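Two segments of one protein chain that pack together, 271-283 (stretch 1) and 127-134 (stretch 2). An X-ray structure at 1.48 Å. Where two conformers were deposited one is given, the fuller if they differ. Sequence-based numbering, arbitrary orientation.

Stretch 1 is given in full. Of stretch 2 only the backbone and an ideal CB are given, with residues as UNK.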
ATOM      1  N   LEU A 271      -9.172  -3.309   5.407  1.00 16.27           N
ATOM      2  CA  LEU A 271      -7.888  -2.737   5.021  1.00 15.61           C
ATOM      3  C   LEU A 271      -8.109  -1.790   3.809  1.00 14.95           C
ATOM      4  O   LEU A 271      -7.610  -0.665   3.765  1.00 15.84           O
ATOM      5  CB  LEU A 271      -6.926  -3.846   4.658  1.00 15.39           C
ATOM      6  CG  LEU A 271      -5.569  -3.481   4.093  1.00 15.64           C
ATOM      7  CD1 LEU A 271      -4.767  -2.610   5.031  1.00 18.18           C
ATOM      8  CD2 LEU A 271      -4.791  -4.753   3.715  1.00 17.03           C
ATOM      9  N   PHE A 272      -8.845  -2.304   2.827  1.00 14.38           N
ATOM     10  CA  PHE A 272      -9.129  -1.493   1.631  1.00 14.81           C
ATOM     11  C   PHE A 272      -9.828  -0.184   1.984  1.00 15.36           C
ATOM     12  O   PHE A 272      -9.461   0.871   1.484  1.00 15.40           O
ATOM     13  CB  PHE A 272      -9.957  -2.299   0.631  1.00 14.90           C
ATOM     14  CG  PHE A 272     -10.332  -1.512  -0.584  1.00 14.20           C
ATOM     15  CD1 PHE A 272      -9.412  -1.289  -1.580  1.00 14.93           C
ATOM     16  CD2 PHE A 272     -11.592  -0.953  -0.712  1.00 15.31           C
ATOM     17  CE1 PHE A 272      -9.735  -0.552  -2.698  1.00 15.68           C
ATOM     18  CE2 PHE A 272     -11.910  -0.191  -1.829  1.00 15.42           C
ATOM     19  CZ  PHE A 272     -10.996   0.014  -2.828  1.00 16.20           C
ATOM     20  N   VAL A 273     -10.876  -0.275   2.810  1.00 15.52           N
ATOM     21  CA  VAL A 273     -11.591   0.952   3.209  1.00 16.36           C
ATOM     22  C   VAL A 273     -10.662   1.918   3.919  1.00 16.57           C
ATOM     23  O   VAL A 273     -10.654   3.118   3.636  1.00 17.51           O
ATOM     24  CB  VAL A 273     -12.810   0.615   4.070  1.00 16.53           C
ATOM     25  CG1 VAL A 273     -13.374   1.872   4.707  1.00 18.88           C
ATOM     26  CG2 VAL A 273     -13.863  -0.097   3.246  1.00 18.83           C
ATOM     27  N   SER A 274      -9.848   1.404   4.853  1.00 16.37           N
ATOM     28  CA  SER A 274      -8.934   2.278   5.588  1.00 16.62           C
ATOM     29  C   SER A 274      -7.972   3.027   4.671  1.00 17.43           C
ATOM     30  O   SER A 274      -7.773   4.253   4.762  1.00 19.24           O
ATOM     31  CB  SER A 274      -8.165   1.485   6.602  1.00 17.62           C
ATOM     32  OG  SER A 274      -7.240   2.328   7.280  1.00 21.52           O
ATOM     33  N   GLN A 275      -7.425   2.275   3.732  1.00 15.10           N
ATOM     34  CA  GLN A 275      -6.476   2.884   2.791  1.00 15.22           C
ATOM     35  C   GLN A 275      -7.131   3.872   1.847  1.00 15.26           C
ATOM     36  O   GLN A 275      -6.570   4.973   1.595  1.00 16.51           O
ATOM     37  CB  GLN A 275      -5.762   1.796   2.004  1.00 15.17           C
ATOM     38  CG  GLN A 275      -4.855   0.966   2.848  1.00 18.96           C
ATOM     39  CD  GLN A 275      -3.995   0.048   2.021  1.00 20.98           C
ATOM     40  OE1 GLN A 275      -4.355  -0.345   0.938  1.00 21.28           O
ATOM     41  NE2 GLN A 275      -2.831  -0.329   2.612  1.00 25.36           N
ATOM     42  N   THR A 276      -8.292   3.480   1.308  1.00 15.27           N
ATOM     43  CA  THR A 276      -9.030   4.270   0.320  0.60 16.61           C
ATOM     44  C   THR A 276      -9.619   5.549   0.922  1.00 16.32           C
ATOM     45  O   THR A 276      -9.606   6.618   0.286  1.00 17.18           O
ATOM     46  CB  THR A 276     -10.162   3.411  -0.331  0.60 16.91           C
ATOM     47  OG1 THR A 276      -9.571   2.287  -0.962  0.60 21.42           O
ATOM     48  CG2 THR A 276     -10.898   4.200  -1.389  0.60 19.83           C
ATOM     49  N   GLU A 277     -10.121   5.442   2.154  1.00 16.63           N
ATOM     50  CA  GLU A 277     -10.662   6.608   2.816  1.00 18.38           C
ATOM     51  C   GLU A 277      -9.582   7.667   3.018  1.00 18.10           C
ATOM     52  O   GLU A 277      -9.823   8.867   2.763  1.00 19.47           O
ATOM     53  CB  GLU A 277     -11.299   6.163   4.142  1.00 24.82           C
ATOM     54  CG  GLU A 277     -11.790   7.232   5.040  1.00 31.45           C
ATOM     55  CD  GLU A 277     -12.421   6.525   6.224  1.00 44.36           C
ATOM     56  OE1 GLU A 277     -11.729   5.671   6.854  1.00 51.34           O
ATOM     57  OE2 GLU A 277     -13.613   6.756   6.463  1.00 47.29           O
ATOM     58  N   TYR A 278      -8.381   7.283   3.460  1.00 16.99           N
ATOM     59  CA  TYR A 278      -7.317   8.221   3.552  1.00 18.31           C
ATOM     60  C   TYR A 278      -6.967   8.850   2.203  1.00 17.62           C
ATOM     61  O   TYR A 278      -6.775  10.078   2.056  1.00 18.39           O
ATOM     62  CB  TYR A 278      -6.044   7.624   4.225  1.00 18.72           C
ATOM     63  CG  TYR A 278      -4.957   8.643   4.340  1.00 18.95           C
ATOM     64  CD1 TYR A 278      -4.919   9.530   5.435  1.00 20.85           C
ATOM     65  CD2 TYR A 278      -4.038   8.834   3.332  1.00 19.10           C
ATOM     66  CE1 TYR A 278      -3.966  10.511   5.471  1.00 21.09           C
ATOM     67  CE2 TYR A 278      -3.105   9.859   3.361  1.00 19.96           C
ATOM     68  CZ  TYR A 278      -3.084  10.692   4.463  1.00 22.03           C
ATOM     69  OH  TYR A 278      -2.178  11.743   4.474  1.00 24.29           O
ATOM     70  N   PHE A 279      -6.815   7.987   1.198  1.00 16.57           N
ATOM     71  CA  PHE A 279      -6.485   8.454  -0.117  1.00 16.54           C
ATOM     72  C   PHE A 279      -7.474   9.533  -0.590  1.00 17.61           C
ATOM     73  O   PHE A 279      -7.062  10.586  -1.031  1.00 18.58           O
ATOM     74  CB  PHE A 279      -6.450   7.274  -1.078  1.00 16.22           C
ATOM     75  CG  PHE A 279      -6.305   7.655  -2.532  1.00 16.20           C
ATOM     76  CD1 PHE A 279      -5.100   8.148  -3.023  1.00 16.40           C
ATOM     77  CD2 PHE A 279      -7.355   7.508  -3.408  1.00 15.92           C
ATOM     78  CE1 PHE A 279      -4.960   8.480  -4.368  1.00 16.83           C
ATOM     79  CE2 PHE A 279      -7.231   7.832  -4.752  1.00 16.45           C
ATOM     80  CZ  PHE A 279      -6.035   8.315  -5.214  1.00 16.77           C
ATOM     81  N   LEU A 280      -8.755   9.244  -0.492  1.00 16.89           N
ATOM     82  CA  LEU A 280      -9.763  10.201  -0.980  1.00 17.86           C
ATOM     83  C   LEU A 280      -9.847  11.461  -0.131  1.00 18.93           C
ATOM     84  O   LEU A 280      -9.975  12.557  -0.704  1.00 20.83           O
ATOM     85  CB  LEU A 280     -11.114   9.541  -1.058  1.00 17.77           C
ATOM     86  CG  LEU A 280     -11.237   8.423  -2.086  1.00 18.01           C
ATOM     87  CD1 LEU A 280     -12.610   7.809  -1.985  1.00 20.40           C
ATOM     88  CD2 LEU A 280     -10.956   8.907  -3.512  1.00 19.05           C
ATOM     89  N   ASP A 281      -9.732  11.313   1.185  1.00 18.41           N
ATOM     90  CA  ASP A 281      -9.939  12.482   2.035  0.60 18.91           C
ATOM     91  C   ASP A 281      -8.712  13.343   2.165  1.00 20.43           C
ATOM     92  O   ASP A 281      -8.851  14.563   2.349  1.00 24.45           O
ATOM     93  CB  ASP A 281     -10.495  12.055   3.386  0.60 23.50           C
ATOM     94  CG  ASP A 281     -11.894  11.507   3.270  0.60 30.32           C
ATOM     95  OD1 ASP A 281     -12.566  11.827   2.265  0.60 32.55           O
ATOM     96  OD2 ASP A 281     -12.324  10.752   4.166  0.60 34.45           O
ATOM     97  N   SER A 282      -7.514  12.751   2.016  1.00 19.20           N
ATOM     98  CA  SER A 282      -6.316  13.445   2.416  1.00 20.57           C
ATOM     99  C   SER A 282      -5.134  13.479   1.471  1.00 22.04           C
ATOM    100  O   SER A 282      -4.309  14.388   1.580  1.00 24.07           O
ATOM    101  CB  SER A 282      -5.873  12.869   3.757  1.00 22.39           C
ATOM    102  OG  SER A 282      -6.808  13.095   4.796  1.00 25.90           O
ATOM    103  N   TYR A 283      -4.973  12.494   0.587  1.00 20.00           N
ATOM    104  CA  TYR A 283      -3.765  12.462  -0.212  1.00 19.93           C
ATOM    105  C   TYR A 283      -3.715  13.598  -1.240  1.00 23.46           C
ATOM    106  O   TYR A 283      -4.724  13.798  -1.966  1.00 25.66           O
ATOM    107  CB  TYR A 283      -3.619  11.098  -0.912  1.00 18.24           C
ATOM    108  CG  TYR A 283      -2.396  11.056  -1.771  1.00 17.75           C
ATOM    109  CD1 TYR A 283      -1.128  10.959  -1.215  1.00 18.75           C
ATOM    110  CD2 TYR A 283      -2.490  11.143  -3.168  1.00 18.73           C
ATOM    111  CE1 TYR A 283      -0.016  10.995  -2.016  1.00 18.57           C
ATOM    112  CE2 TYR A 283      -1.373  11.168  -3.974  1.00 19.12           C
ATOM    113  CZ  TYR A 283      -0.128  11.108  -3.401  1.00 18.74           C
ATOM    114  OH  TYR A 283       1.026  11.169  -4.154  1.00 19.88           O
ATOM    115  OXT TYR A 283      -2.690  14.309  -1.384  1.00 23.02           O
ATOM    116  N   UNK A 127     -12.772  14.163 -13.513  1.00 20.38           N
ATOM    117  CA  UNK A 127     -12.317  13.224 -12.474  1.00 18.80           C
ATOM    118  C   UNK A 127     -11.289  13.918 -11.574  1.00 18.75           C
ATOM    119  O   UNK A 127     -10.368  14.591 -12.070  1.00 20.92           O
ATOM    120  CB  UNK A 127     -11.717  11.964 -13.101  1.00 18.80           C
ATOM    121  N   UNK A 128     -11.433  13.733 -10.265  1.00 18.90           N
ATOM    122  CA  UNK A 128     -10.464  14.194  -9.316  1.00 19.24           C
ATOM    123  C   UNK A 128      -9.438  13.081  -8.993  1.00 18.74           C
ATOM    124  O   UNK A 128      -8.291  13.158  -9.452  1.00 20.53           O
ATOM    125  CB  UNK A 128     -11.171  14.673  -8.047  1.00 19.24           C
ATOM    126  N   UNK A 129      -9.866  12.063  -8.230  1.00 18.86           N
ATOM    127  CA  UNK A 129      -8.949  10.964  -7.877  1.00 16.39           C
ATOM    128  C   UNK A 129      -9.499   9.651  -8.419  1.00 16.26           C
ATOM    129  O   UNK A 129     -10.708   9.491  -8.624  1.00 17.44           O
ATOM    130  CB  UNK A 129      -8.752  10.875  -6.362  1.00 16.39           C
ATOM    131  N   UNK A 130      -8.577   8.708  -8.597  1.00 15.95           N
ATOM    132  CA  UNK A 130      -8.883   7.420  -9.225  1.00 15.34           C
ATOM    133  C   UNK A 130      -8.406   6.274  -8.331  1.00 14.87           C
ATOM    134  O   UNK A 130      -7.267   6.282  -7.860  1.00 15.84           O
ATOM    135  CB  UNK A 130      -8.234   7.325 -10.607  1.00 15.34           C
ATOM    136  N   UNK A 131      -9.274   5.266  -8.157  1.00 14.79           N
ATOM    137  CA  UNK A 131      -8.893   3.997  -7.513  1.00 14.48           C
ATOM    138  C   UNK A 131      -9.075   2.881  -8.542  1.00 14.29           C
ATOM    139  O   UNK A 131     -10.143   2.784  -9.152  1.00 14.55           O
ATOM    140  CB  UNK A 131      -9.725   3.730  -6.257  1.00 14.48           C
ATOM    141  N   UNK A 132      -8.038   2.059  -8.721  1.00 14.12           N
ATOM    142  CA  UNK A 132      -8.035   0.930  -9.638  1.00 13.55           C
ATOM    143  C   UNK A 132      -7.789  -0.317  -8.799  1.00 13.77           C
ATOM    144  O   UNK A 132      -6.762  -0.399  -8.124  1.00 14.90           O
ATOM    145  CB  UNK A 132      -6.982   1.091 -10.736  1.00 13.55           C
ATOM    146  N   UNK A 133      -8.707  -1.272  -8.880  1.00 13.17           N
ATOM    147  CA  UNK A 133      -8.582  -2.544  -8.145  1.00 13.14           C
ATOM    148  C   UNK A 133      -8.583  -3.680  -9.150  1.00 12.69           C
ATOM    149  O   UNK A 133      -9.469  -3.741 -10.005  1.00 13.65           O
ATOM    150  CB  UNK A 133      -9.711  -2.720  -7.128  1.00 13.14           C
ATOM    151  N   UNK A 134      -7.616  -4.591  -9.052  1.00 13.25           N
ATOM    152  CA  UNK A 134      -7.695  -5.807  -9.842  1.00 14.09           C
ATOM    153  C   UNK A 134      -7.747  -5.580 -11.339  1.00 13.56           C
ATOM    154  O   UNK A 134      -8.584  -6.207 -12.026  1.00 14.04           O
ATOM    155  CB  UNK A 134      -8.927  -6.608  -9.417  1.00 14.09           C
TER

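The helix of stretch 1 runs nearly antiparallel to the strand of stretch 2, at 163°, with axes 9.5 Å apart at closest approach. At that spacing, side chains must fill the gap, and alternate strand positions point at the helix.

Position 127 has extended backbone angles and nothing of stretch 1 near its ideal CB, so this contact sets no preference. The residue is Ile127, which does not touch the helix.

At position 128 the chain turns a corner and the CA-to-CB bond points sideways. A short side chain would miss stretch 1, but a long donor could reach the carbonyls at the end of the helix. Lysine or, with more to spare, arginine would suit. It is Arg128: NH2 makes a weak hydrogen bond to Leu280 O (3.1 Å), while NH1 gives one to a water that in turn donates to the same carbonyl.

Position 129 points toward the helix, its ideal CB 3.8 Å from Phe279 CE2 and 4.1 Å from Leu280 CD2. The first demand is therefore apolar, and a leucine or methionine could meet it. Beyond lie carbonyls that the last turn leaves within reach, together with the chain's terminal carboxylate, so a long aliphatic stem ending in a positive charge answers both demands. Lys129 does this. With chi2 to chi4 all t, its stem is extended and lays CD over one face of the Phe279 ring; NZ then donates to Phe279 O (2.8 Å), Leu280 O (3.0 Å) and Tyr283 O (2.7 Å). Extension delivers the ammonium to a cluster of acceptors, and the last of these belongs to the carboxylate.

Position 130 points away, and its extended angles suit beta-branched residues among others. Ile130 meets stretch 1 through its backbone, with O 3.5 Å from Phe279 CE2.

Position 131 points toward a hollow bounded by Phe272, Thr276 and Phe279, each about 5 Å from the ideal CB. Alanine would leave space; valine, leucine, isoleucine or methionine could use it. Ile131 spreads through it: CG2 lies at the edge of the Phe272 ring, 4.0 Å from CZ, CG1 is 3.9 Å from Phe279 CE2, and CD1 comes within 3.2 Å of Thr276 CG2, a tight fit.

Position 132 points away and reaches nothing here, leaving its choice to other neighbours; it is Ile132.

Position 133 points toward Phe272, whose CE1 lies 4.9 Å from the ideal CB. A modest apolar group fits, and Val133 brings CG2 to 3.7 Å from Phe272 CE1.

Position 134 has positive phi (59/47), which favours glycine, and Gly134 ends the stretch.

Stretch 2, residues 127-134: IRKIIIVG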
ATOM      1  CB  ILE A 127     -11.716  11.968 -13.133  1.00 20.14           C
ATOM      2  CG1 ILE A 127     -12.833  11.166 -13.819  1.00 21.91           C
ATOM      3  CG2 ILE A 127     -11.014  11.091 -12.092  1.00 20.52           C
ATOM      4  CD1 ILE A 127     -12.344  10.029 -14.673  1.00 23.56           C
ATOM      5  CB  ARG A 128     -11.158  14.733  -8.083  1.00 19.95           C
ATOM      6  CG  ARG A 128     -10.174  15.367  -7.126  1.00 21.64           C
ATOM      7  CD  ARG A 128     -10.789  15.802  -5.802  1.00 24.27           C
ATOM      8  NE  ARG A 128     -11.270  14.676  -5.016  1.00 21.79           N
ATOM      9  CZ  ARG A 128     -11.324  14.632  -3.689  1.00 24.40           C
ATOM     10  NH1 ARG A 128     -10.943  15.680  -2.947  1.00 34.56           N
ATOM     11  NH2 ARG A 128     -11.741  13.513  -3.087  1.00 28.27           N
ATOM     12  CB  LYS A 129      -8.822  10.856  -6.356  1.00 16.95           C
ATOM     13  CG  LYS A 129      -8.230  12.122  -5.711  1.00 19.51           C
ATOM     14  CD  LYS A 129      -8.014  11.960  -4.212  1.00 19.92           C
ATOM     15  CE  LYS A 129      -7.614  13.218  -3.539  1.00 24.05           C
ATOM     16  NZ  LYS A 129      -7.356  13.164  -2.105  1.00 19.58           N
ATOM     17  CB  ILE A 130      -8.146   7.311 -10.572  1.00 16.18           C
ATOM     18  CG1 ILE A 130      -8.506   8.491 -11.482  1.00 17.64           C
ATOM     19  CG2 ILE A 130      -8.362   5.978 -11.253  1.00 17.19           C
ATOM     20  CD1 ILE A 130      -7.675   8.528 -12.751  1.00 19.44           C
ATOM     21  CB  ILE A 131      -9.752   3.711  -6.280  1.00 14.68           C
ATOM     22  CG1 ILE A 131      -9.658   4.863  -5.286  1.00 16.02           C
ATOM     23  CG2 ILE A 131      -9.337   2.386  -5.646  1.00 15.44           C
ATOM     24  CD1 ILE A 131     -10.905   5.019  -4.446  1.00 21.49           C
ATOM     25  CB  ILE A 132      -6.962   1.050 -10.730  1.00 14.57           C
ATOM     26  CG1 ILE A 132      -7.198   2.273 -11.585  1.00 15.98           C
ATOM     27  CG2 ILE A 132      -6.908  -0.234 -11.564  1.00 15.67           C
ATOM     28  CD1 ILE A 132      -6.069   2.592 -12.531  1.00 17.36           C
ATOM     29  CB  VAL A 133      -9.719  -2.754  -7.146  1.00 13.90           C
ATOM     30  CG1 VAL A 133      -9.517  -4.030  -6.361  1.00 15.64           C
ATOM     31  CG2 VAL A 133      -9.876  -1.537  -6.247  1.00 15.06           C
TER
HETATM   32  O   HOH W   1     -10.977  15.328  -0.106  1.00 37.85           O
HETATM   33  O   HOH W   2     -12.826  14.012  -0.048  1.00 50.59           O
HETATM   34  O   HOH W   3      -7.965  15.593  -0.704  1.00 35.75           O
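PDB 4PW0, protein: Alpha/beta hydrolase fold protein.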